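Local coordinates for flagellar hook-associated protein (Burkholderia pseudomallei, PDB 4UT1) that probably acts as a structural protein of the bacterial flagellum, forming part of the junction between hook and filament, at residues A[84-89]-A[620-625]; A[216-221]-A[231-236]; A[448-453]-A[570-575]. All blocks are in the same frame, centred on the assembly; numbering follows the deposited sequence.

Contact 1 of 3, residues A[84-89]-A[620-625]; sequences AAQTQG and ALVGQI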
loop_
_atom_site.group_PDB
_atom_site.type_symbol
_atom_site.label_atom_id
_atom_site.label_comp_id
_atom_site.label_asym_id
_atom_site.label_seq_id
_atom_site.Cartn_x
_atom_site.Cartn_y
_atom_site.Cartn_z
ATOM N N ALA A 84 27.919 -11.537 -22.106
ATOM C CA ALA A 84 27.493 -11.307 -20.731
ATOM C C ALA A 84 27.534 -9.822 -20.389
ATOM O O ALA A 84 26.615 -9.292 -19.768
ATOM C CB ALA A 84 28.359 -12.094 -19.766
ATOM N N ALA A 85 28.609 -9.157 -20.792
ATOM C CA ALA A 85 28.761 -7.734 -20.515
ATOM C C ALA A 85 27.683 -6.948 -21.252
ATOM O O ALA A 85 27.033 -6.072 -20.681
ATOM C CB ALA A 85 30.153 -7.259 -20.914
ATOM N N GLN A 86 27.499 -7.270 -22.528
ATOM C CA GLN A 86 26.485 -6.611 -23.330
ATOM C C GLN A 86 25.099 -6.781 -22.710
ATOM O O GLN A 86 24.331 -5.819 -22.630
ATOM C CB GLN A 86 26.487 -7.150 -24.768
ATOM C CG GLN A 86 25.355 -6.586 -25.617
ATOM C CD GLN A 86 25.529 -5.112 -25.923
ATOM O OE1 GLN A 86 24.898 -4.249 -25.299
ATOM N NE2 GLN A 86 26.389 -4.811 -26.884
ATOM N N THR A 87 24.777 -7.995 -22.264
ATOM C CA THR A 87 23.433 -8.257 -21.762
ATOM C C THR A 87 23.189 -7.551 -20.419
ATOM O O THR A 87 22.070 -7.120 -20.149
ATOM C CB THR A 87 23.147 -9.776 -21.627
ATOM O OG1 THR A 87 21.730 -9.995 -21.720
ATOM C CG2 THR A 87 23.657 -10.328 -20.303
ATOM N N GLN A 88 24.234 -7.411 -19.603
ATOM C CA GLN A 88 24.146 -6.619 -18.371
ATOM C C GLN A 88 23.953 -5.138 -18.695
ATOM O O GLN A 88 23.203 -4.436 -18.015
ATOM C CB GLN A 88 25.400 -6.816 -17.508
ATOM C CG GLN A 88 25.491 -5.912 -16.260
ATOM C CD GLN A 88 24.397 -6.166 -15.226
ATOM O OE1 GLN A 88 23.440 -6.902 -15.479
ATOM N NE2 GLN A 88 24.537 -5.549 -14.047
ATOM N N GLY A 89 24.620 -4.666 -19.740
ATOM C CA GLY A 89 24.533 -3.271 -20.124
ATOM C C GLY A 89 23.150 -2.921 -20.640
ATOM O O GLY A 89 22.602 -1.869 -20.308
ATOM N N ALA A 620 29.699 2.075 -21.206
ATOM C CA ALA A 620 31.064 2.438 -21.532
ATOM C C ALA A 620 31.913 1.185 -21.681
ATOM O O ALA A 620 32.593 1.002 -22.687
ATOM C CB ALA A 620 31.644 3.365 -20.465
ATOM N N LEU A 621 31.854 0.311 -20.683
ATOM C CA LEU A 621 32.623 -0.928 -20.710
ATOM C C LEU A 621 32.279 -1.827 -21.905
ATOM O O LEU A 621 33.168 -2.372 -22.569
ATOM C CB LEU A 621 32.401 -1.710 -19.427
ATOM C CG LEU A 621 33.144 -3.041 -19.440
ATOM C CD1 LEU A 621 34.644 -2.751 -19.416
ATOM C CD2 LEU A 621 32.715 -3.893 -18.264
ATOM N N VAL A 622 30.982 -1.995 -22.154
ATOM C CA VAL A 622 30.515 -2.778 -23.298
ATOM C C VAL A 622 31.091 -2.214 -24.597
ATOM O O VAL A 622 31.519 -2.963 -25.491
ATOM C CB VAL A 622 28.968 -2.796 -23.361
ATOM C CG1 VAL A 622 28.486 -3.416 -24.659
ATOM C CG2 VAL A 622 28.398 -3.541 -22.149
ATOM N N GLY A 623 31.118 -0.888 -24.684
ATOM C CA GLY A 623 31.696 -0.203 -25.825
ATOM C C GLY A 623 33.155 -0.581 -25.992
ATOM O O GLY A 623 33.614 -0.860 -27.100
ATOM N N GLN A 624 33.873 -0.624 -24.877
ATOM C CA GLN A 624 35.296 -0.939 -24.899
ATOM C C GLN A 624 35.563 -2.395 -25.285
ATOM O O GLN A 624 36.469 -2.677 -26.058
ATOM C CB GLN A 624 35.915 -0.629 -23.543
ATOM C CG GLN A 624 35.821 0.853 -23.187
ATOM C CD GLN A 624 35.925 1.108 -21.705
ATOM O OE1 GLN A 624 36.574 0.362 -20.975
ATOM N NE2 GLN A 624 35.281 2.177 -21.248
ATOM N N ILE A 625 34.773 -3.319 -24.749
ATOM C CA ILE A 625 34.918 -4.732 -25.111
ATOM C C ILE A 625 34.609 -4.941 -26.592
ATOM O O ILE A 625 35.282 -5.722 -27.287
ATOM C CB ILE A 625 34.005 -5.613 -24.242
ATOM C CG1 ILE A 625 34.359 -5.405 -22.768
ATOM C CG2 ILE A 625 34.102 -7.081 -24.648
ATOM C CD1 ILE A 625 33.520 -6.223 -21.812
#
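V622 points its side chain into the surface formed by A85, Q86 and G89, and most of this antiparallel helix-helix contact is made through its two methyl groups. The local axes approach to 9.1 Å with 151° between their N-to-C directions, and no hydrogen bond crosses between 84-89 and 620-625. The CA atoms nearest each other are those of Q86 and V622, 5.6 Å apart.

The apolar contacts centre on A85. Its CB meets the tip of I625, with CB to CD1 at 3.6 Å, while the same CB is 4.3 Å from V622 CG2. G89 completes this side of the seat: having no side chain, it lets V622 CG2 come within 4.4 Å of its CA.

A second group of contacts sets methyl carbons against polar atoms. V622 CG2 lies 3.2 Å from A85 O, a carbonyl already engaged by G89 N within its own helix and by the side-chain NE2 of Q618. The other methyl, CG1, stands anti to the backbone N (chi1 171°), which turns it toward the Q86 amide. It is 3.4 Å from Q86 NE2 and 3.6 Å from Q86 CD, with OE1 hardly farther, so the methyl meets the amide group broadly. The bend of the glutamine at chi2 (69°) brings its end back across V622, and the two side chains cross at about a right angle.

Helix 80-106 thus packs here against helix 593-630, one early and one late in the modelled chain, within the long helical part of the molecule. On other sides of the same turn of helix 80-106, T87 hydrogen-bonds through OG1 to S215 O at the end of helix 201-215 and through its backbone to G287 at the start of helix 287-322, while Q86 also touches Q216.

Contact 2 of 3, residues A[216-221]-A[231-236]; sequences QLAGVQ and VFLSGG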
loop_
_atom_site.group_PDB
_atom_site.type_symbol
_atom_site.label_atom_id
_atom_site.label_comp_id
_atom_site.label_asym_id
_atom_site.label_seq_id
_atom_site.Cartn_x
_atom_site.Cartn_y
_atom_site.Cartn_z
ATOM N N GLN A 216 21.362 -8.363 -26.488
ATOM C CA GLN A 216 20.813 -7.075 -26.061
ATOM C C GLN A 216 19.351 -7.223 -25.632
ATOM O O GLN A 216 18.789 -6.343 -24.966
ATOM C CB GLN A 216 20.934 -6.033 -27.180
ATOM C CG GLN A 216 22.366 -5.688 -27.556
ATOM C CD GLN A 216 22.434 -4.836 -28.810
ATOM O OE1 GLN A 216 21.470 -4.167 -29.166
ATOM N NE2 GLN A 216 23.569 -4.870 -29.491
ATOM N N LEU A 217 18.737 -8.344 -25.997
ATOM C CA LEU A 217 17.335 -8.568 -25.684
ATOM C C LEU A 217 17.168 -9.498 -24.488
ATOM O O LEU A 217 16.195 -9.385 -23.727
ATOM C CB LEU A 217 16.597 -9.132 -26.897
ATOM C CG LEU A 217 16.706 -8.313 -28.189
ATOM C CD1 LEU A 217 16.187 -9.146 -29.357
ATOM C CD2 LEU A 217 15.964 -6.979 -28.083
ATOM N N ALA A 218 18.118 -10.408 -24.310
ATOM C CA ALA A 218 18.037 -11.379 -23.230
ATOM C C ALA A 218 19.403 -11.949 -22.916
ATOM O O ALA A 218 20.280 -11.992 -23.774
ATOM C CB ALA A 218 17.063 -12.511 -23.586
ATOM N N GLY A 219 19.571 -12.402 -21.682
ATOM C CA GLY A 219 20.805 -13.034 -21.267
ATOM C C GLY A 219 20.917 -14.388 -21.930
ATOM O O GLY A 219 20.089 -15.268 -21.703
ATOM N N VAL A 220 21.934 -14.538 -22.770
ATOM C CA VAL A 220 22.152 -15.785 -23.486
ATOM C C VAL A 220 23.587 -16.265 -23.367
ATOM O O VAL A 220 24.524 -15.466 -23.258
ATOM C CB VAL A 220 21.809 -15.645 -24.977
ATOM C CG1 VAL A 220 20.336 -15.291 -25.148
ATOM C CG2 VAL A 220 22.710 -14.610 -25.642
ATOM N N GLN A 221 23.748 -17.581 -23.388
ATOM C CA GLN A 221 25.060 -18.196 -23.459
ATOM C C GLN A 221 25.100 -19.131 -24.670
ATOM O O GLN A 221 24.199 -19.954 -24.869
ATOM C CB GLN A 221 25.374 -18.952 -22.179
ATOM C CG GLN A 221 24.428 -20.104 -21.913
ATOM C CD GLN A 221 24.616 -20.713 -20.541
ATOM O OE1 GLN A 221 24.205 -20.137 -19.532
ATOM N NE2 GLN A 221 25.241 -21.888 -20.493
ATOM N N VAL A 231 22.355 -22.190 -28.449
ATOM C CA VAL A 231 22.124 -20.974 -27.663
ATOM C C VAL A 231 21.113 -21.221 -26.564
ATOM O O VAL A 231 20.060 -21.825 -26.791
ATOM C CB VAL A 231 21.642 -19.799 -28.542
ATOM C CG1 VAL A 231 21.565 -18.516 -27.709
ATOM C CG2 VAL A 231 22.568 -19.603 -29.720
ATOM N N PHE A 232 21.441 -20.743 -25.366
ATOM C CA PHE A 232 20.605 -20.941 -24.196
ATOM C C PHE A 232 20.388 -19.631 -23.459
ATOM O O PHE A 232 21.291 -18.791 -23.396
ATOM C CB PHE A 232 21.235 -21.944 -23.231
ATOM C CG PHE A 232 21.451 -23.303 -23.816
ATOM C CD1 PHE A 232 22.565 -23.565 -24.593
ATOM C CD2 PHE A 232 20.548 -24.325 -23.567
ATOM C CE1 PHE A 232 22.769 -24.831 -25.130
ATOM C CE2 PHE A 232 20.741 -25.585 -24.096
ATOM C CZ PHE A 232 21.854 -25.841 -24.877
ATOM N N LEU A 233 19.191 -19.467 -22.914
ATOM C CA LEU A 233 18.943 -18.403 -21.942
ATOM C C LEU A 233 19.787 -18.689 -20.716
ATOM O O LEU A 233 20.045 -19.850 -20.396
ATOM C CB LEU A 233 17.462 -18.323 -21.572
ATOM C CG LEU A 233 16.561 -17.670 -22.623
ATOM C CD1 LEU A 233 15.105 -17.826 -22.239
ATOM C CD2 LEU A 233 16.909 -16.199 -22.820
ATOM N N SER A 234 20.212 -17.635 -20.025
ATOM C CA SER A 234 21.097 -17.790 -18.878
ATOM C C SER A 234 20.537 -18.793 -17.883
ATOM O O SER A 234 21.290 -19.483 -17.202
ATOM C CB SER A 234 21.327 -16.445 -18.185
ATOM O OG SER A 234 21.868 -15.487 -19.078
ATOM N N GLY A 235 19.212 -18.881 -17.819
ATOM C CA GLY A 235 18.543 -19.758 -16.873
ATOM C C GLY A 235 18.490 -21.204 -17.310
ATOM O O GLY A 235 18.050 -22.066 -16.552
ATOM N N GLY A 236 18.917 -21.471 -18.541
ATOM C CA GLY A 236 19.016 -22.837 -19.036
ATOM C C GLY A 236 18.139 -23.175 -20.228
ATOM O O GLY A 236 18.391 -24.155 -20.925
#
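Q221 and F232 form the hydrogen-bonded pair at this end of a beta hairpin, whose strands 220-225 and 228-233 are the first two of a six-stranded antiparallel sheet. Q221 N donates to F232 O at 2.7 Å with a nearly straight N-H...O angle of 164°, and F232 N returns the bond to Q221 O at 2.9 Å. The neighbouring V220-L233 pair is non-hydrogen-bonded; there V220 CA comes within 3.1 Å of F232 O as a CA-H...O contact. At this last bridge the second strand enters a type I turn, L233 to G236, and the carbonyl of G219 faces the start of the turn. Its oxygen accepts S234 N at 2.9 Å from 47° above the carbonyl plane, while L233 CA approaches the same G219 O to 3.3 Å.

Side chains of the first pair share one face of the sheet. Q221 CG lies 3.9 Å from F232 CB, and the carbonyl O of Q221 sits in the plane of the phenyl ring at its edge, near CD1. With chi1 at 63°, Q221 CG is placed between its own backbone N and carbonyl carbon, and the extended remainder carries OE1 along the partner strand toward S234. A218 CB meets L233 CD2 at 3.8 Å, just ahead of the first strand.

Farther out, V220 and L233 rest on L239 and F232 on P238, both belonging to strand 238-241, while L217 packs against helix 134-193. V220 and V231 both touch L214 of helix 201-215, and on this other face of the sheet they also meet each other, V220 CB standing 4.0 Å from V231 CG1.

Contact 3 of 3, residues A[448-453]-A[570-575]; sequences SPVLAA and DGRNAL. With EDO (1,2-ethanediol), chain K.
R572 clasps the carbonyl of V450 end-on: NH2 donates to V450 O at 2.9 Å and NH1 to the same oxygen at 3.2 Å, with the acceptor close to the guanidinium plane. Along its other edge the guanidinium forms a salt bridge to D570, NE reaching OD2 at 2.7 Å on the syn side, and NH2 bonds to OD2 as well. NH2 is therefore shared between carboxylate and strand carbonyl. The chain of R572 bends at chi3 (-82°), which folds the group back over its own loop to D570.

The other carboxylate oxygen serves the backbone. D570 OD1 accepts S448 N at 3.0 Å across the contact and R572 N at 2.9 Å, the two donors coming from opposite faces of the carboxylate plane. The second of these bonds closes an Asx turn just ahead of helix 572-579, where G571 is the N-cap residue.

Around this grip, S448 CB sits 3.2 Å above the guanidinium plane, over its centre, while L451 CD1 approaches NH2 obliquely. S448 OG, anti to its backbone N (chi1 174°), accepts V450 N at 3.2 Å in an ST turn at the entry to strand 450-454. N573 lies nearby, but its amide is engaged by A445 O and Q321. A 1,2-ethanediol, probably from crystallisation, lies beside P449 O.

Strand 450-454 of the D3 domain and the start of helix 572-579 are thus joined by polar bonds more than by apolar burial. With arginine and two backbone N-H groups around it at a helix N terminus, D570 would be expected to stay ionised, and the two bonds from NE and NH2 to its OD2 hold the rotation of the guanidinium that reaches V450.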
loop_
_atom_site.group_PDB
_atom_site.type_symbol
_atom_site.label_atom_id
_atom_site.label_comp_id
_atom_site.label_asym_id
_atom_site.label_seq_id
_atom_site.Cartn_x
_atom_site.Cartn_y
_atom_site.Cartn_z
ATOM N N SER A 448 -17.736 18.531 17.905
ATOM C CA SER A 448 -17.744 17.388 18.833
ATOM C C SER A 448 -19.185 16.988 19.150
ATOM O O SER A 448 -20.056 17.848 19.248
ATOM C CB SER A 448 -17.004 17.726 20.128
ATOM O OG SER A 448 -17.126 16.666 21.071
ATOM N N PRO A 449 -19.447 15.683 19.305
ATOM C CA PRO A 449 -20.796 15.227 19.679
ATOM C C PRO A 449 -21.132 15.543 21.147
ATOM O O PRO A 449 -22.298 15.596 21.526
ATOM C CB PRO A 449 -20.738 13.710 19.474
ATOM C CG PRO A 449 -19.438 13.429 18.771
ATOM C CD PRO A 449 -18.521 14.565 19.066
ATOM N N VAL A 450 -20.101 15.747 21.950
ATOM C CA VAL A 450 -20.288 15.917 23.395
ATOM C C VAL A 450 -19.990 17.337 23.870
ATOM O O VAL A 450 -19.169 18.048 23.299
ATOM C CB VAL A 450 -19.389 14.946 24.166
ATOM C CG1 VAL A 450 -17.943 15.393 24.077
ATOM C CG2 VAL A 450 -19.846 14.819 25.635
ATOM N N LEU A 451 -20.638 17.724 24.959
ATOM C CA LEU A 451 -20.323 18.974 25.614
ATOM C C LEU A 451 -20.362 18.785 27.138
ATOM O O LEU A 451 -21.367 18.351 27.692
ATOM C CB LEU A 451 -21.293 20.061 25.168
ATOM C CG LEU A 451 -21.044 21.448 25.753
ATOM C CD1 LEU A 451 -19.593 21.861 25.523
ATOM C CD2 LEU A 451 -21.996 22.428 25.105
ATOM N N ALA A 452 -19.235 19.058 27.785
ATOM C CA ALA A 452 -19.159 19.081 29.242
ATOM C C ALA A 452 -19.050 20.536 29.671
ATOM O O ALA A 452 -18.374 21.341 29.023
ATOM C CB ALA A 452 -17.982 18.271 29.748
ATOM N N ALA A 453 -19.705 20.886 30.768
ATOM C CA ALA A 453 -19.793 22.288 31.129
ATOM C C ALA A 453 -19.918 22.449 32.646
ATOM O O ALA A 453 -20.510 21.607 33.323
ATOM C CB ALA A 453 -20.979 22.929 30.434
ATOM N N ASP A 570 -19.527 24.587 16.610
ATOM C CA ASP A 570 -18.355 24.027 17.257
ATOM C C ASP A 570 -17.405 23.445 16.209
ATOM O O ASP A 570 -17.852 22.864 15.215
ATOM C CB ASP A 570 -18.779 22.962 18.263
ATOM C CG ASP A 570 -17.607 22.336 18.975
ATOM O OD1 ASP A 570 -17.005 21.423 18.409
ATOM O OD2 ASP A 570 -17.284 22.753 20.102
ATOM N N GLY A 571 -16.099 23.600 16.413
ATOM C CA GLY A 571 -15.146 23.071 15.447
ATOM C C GLY A 571 -14.076 22.165 16.020
ATOM O O GLY A 571 -13.024 21.988 15.415
ATOM N N ARG A 572 -14.339 21.587 17.192
ATOM C CA ARG A 572 -13.356 20.723 17.829
ATOM C C ARG A 572 -12.984 19.519 16.960
ATOM O O ARG A 572 -11.822 19.094 16.925
ATOM C CB ARG A 572 -13.872 20.239 19.183
ATOM C CG ARG A 572 -13.758 21.301 20.275
ATOM C CD ARG A 572 -14.364 20.769 21.556
ATOM N NE ARG A 572 -15.809 20.934 21.533
ATOM C CZ ARG A 572 -16.666 20.209 22.238
ATOM N NH1 ARG A 572 -16.234 19.215 23.015
ATOM N NH2 ARG A 572 -17.964 20.458 22.134
ATOM N N ASN A 573 -13.950 18.967 16.250
ATOM C CA ASN A 573 -13.596 17.793 15.449
ATOM C C ASN A 573 -12.876 18.157 14.160
ATOM O O ASN A 573 -12.060 17.370 13.668
ATOM C CB ASN A 573 -14.812 16.937 15.119
ATOM C CG ASN A 573 -14.405 15.526 14.735
ATOM O OD1 ASN A 573 -13.747 14.832 15.522
ATOM N ND2 ASN A 573 -14.744 15.108 13.510
ATOM N N ALA A 574 -13.191 19.321 13.603
ATOM C CA ALA A 574 -12.463 19.805 12.445
ATOM C C ALA A 574 -11.011 20.036 12.851
ATOM O O ALA A 574 -10.098 19.721 12.103
ATOM C CB ALA A 574 -13.089 21.087 11.888
ATOM N N LEU A 575 -10.803 20.566 14.054
ATOM C CA LEU A 575 -9.453 20.755 14.571
ATOM C C LEU A 575 -8.737 19.407 14.653
ATOM O O LEU A 575 -7.575 19.287 14.255
ATOM C CB LEU A 575 -9.472 21.443 15.951
ATOM C CG LEU A 575 -8.085 21.640 16.580
ATOM C CD1 LEU A 575 -7.245 22.524 15.693
ATOM C CD2 LEU A 575 -8.167 22.247 17.980
HETATM C C1 EDO K . -25.261 14.679 19.846
HETATM O O1 EDO K . -23.976 14.206 20.260
HETATM C C2 EDO K . -25.150 15.342 18.480
HETATM O O2 EDO K . -26.429 15.867 18.110
#

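Overall arrangement
From the N terminus, helix 80-106 enters contact 1 at once, but its partner 620-625 arrives only near the modelled end, so contact 1 closes a loop of 530 intervening residues. Contacts 2 and 3 both lie within that loop, one after the other without crossing: contact 2 shuts a short hairpin beside helix 201-215, and contact 3 later brings the chain back from the D3 sheets to helix 572-579. Contacts 1 and 2 adjoin, their centres 15 Å apart, with a probable hydrogen bond of 3.2 Å from T87 OG1 to A218 O. Contact 3 is about 67 Å from both, between centres, across the chain's centre.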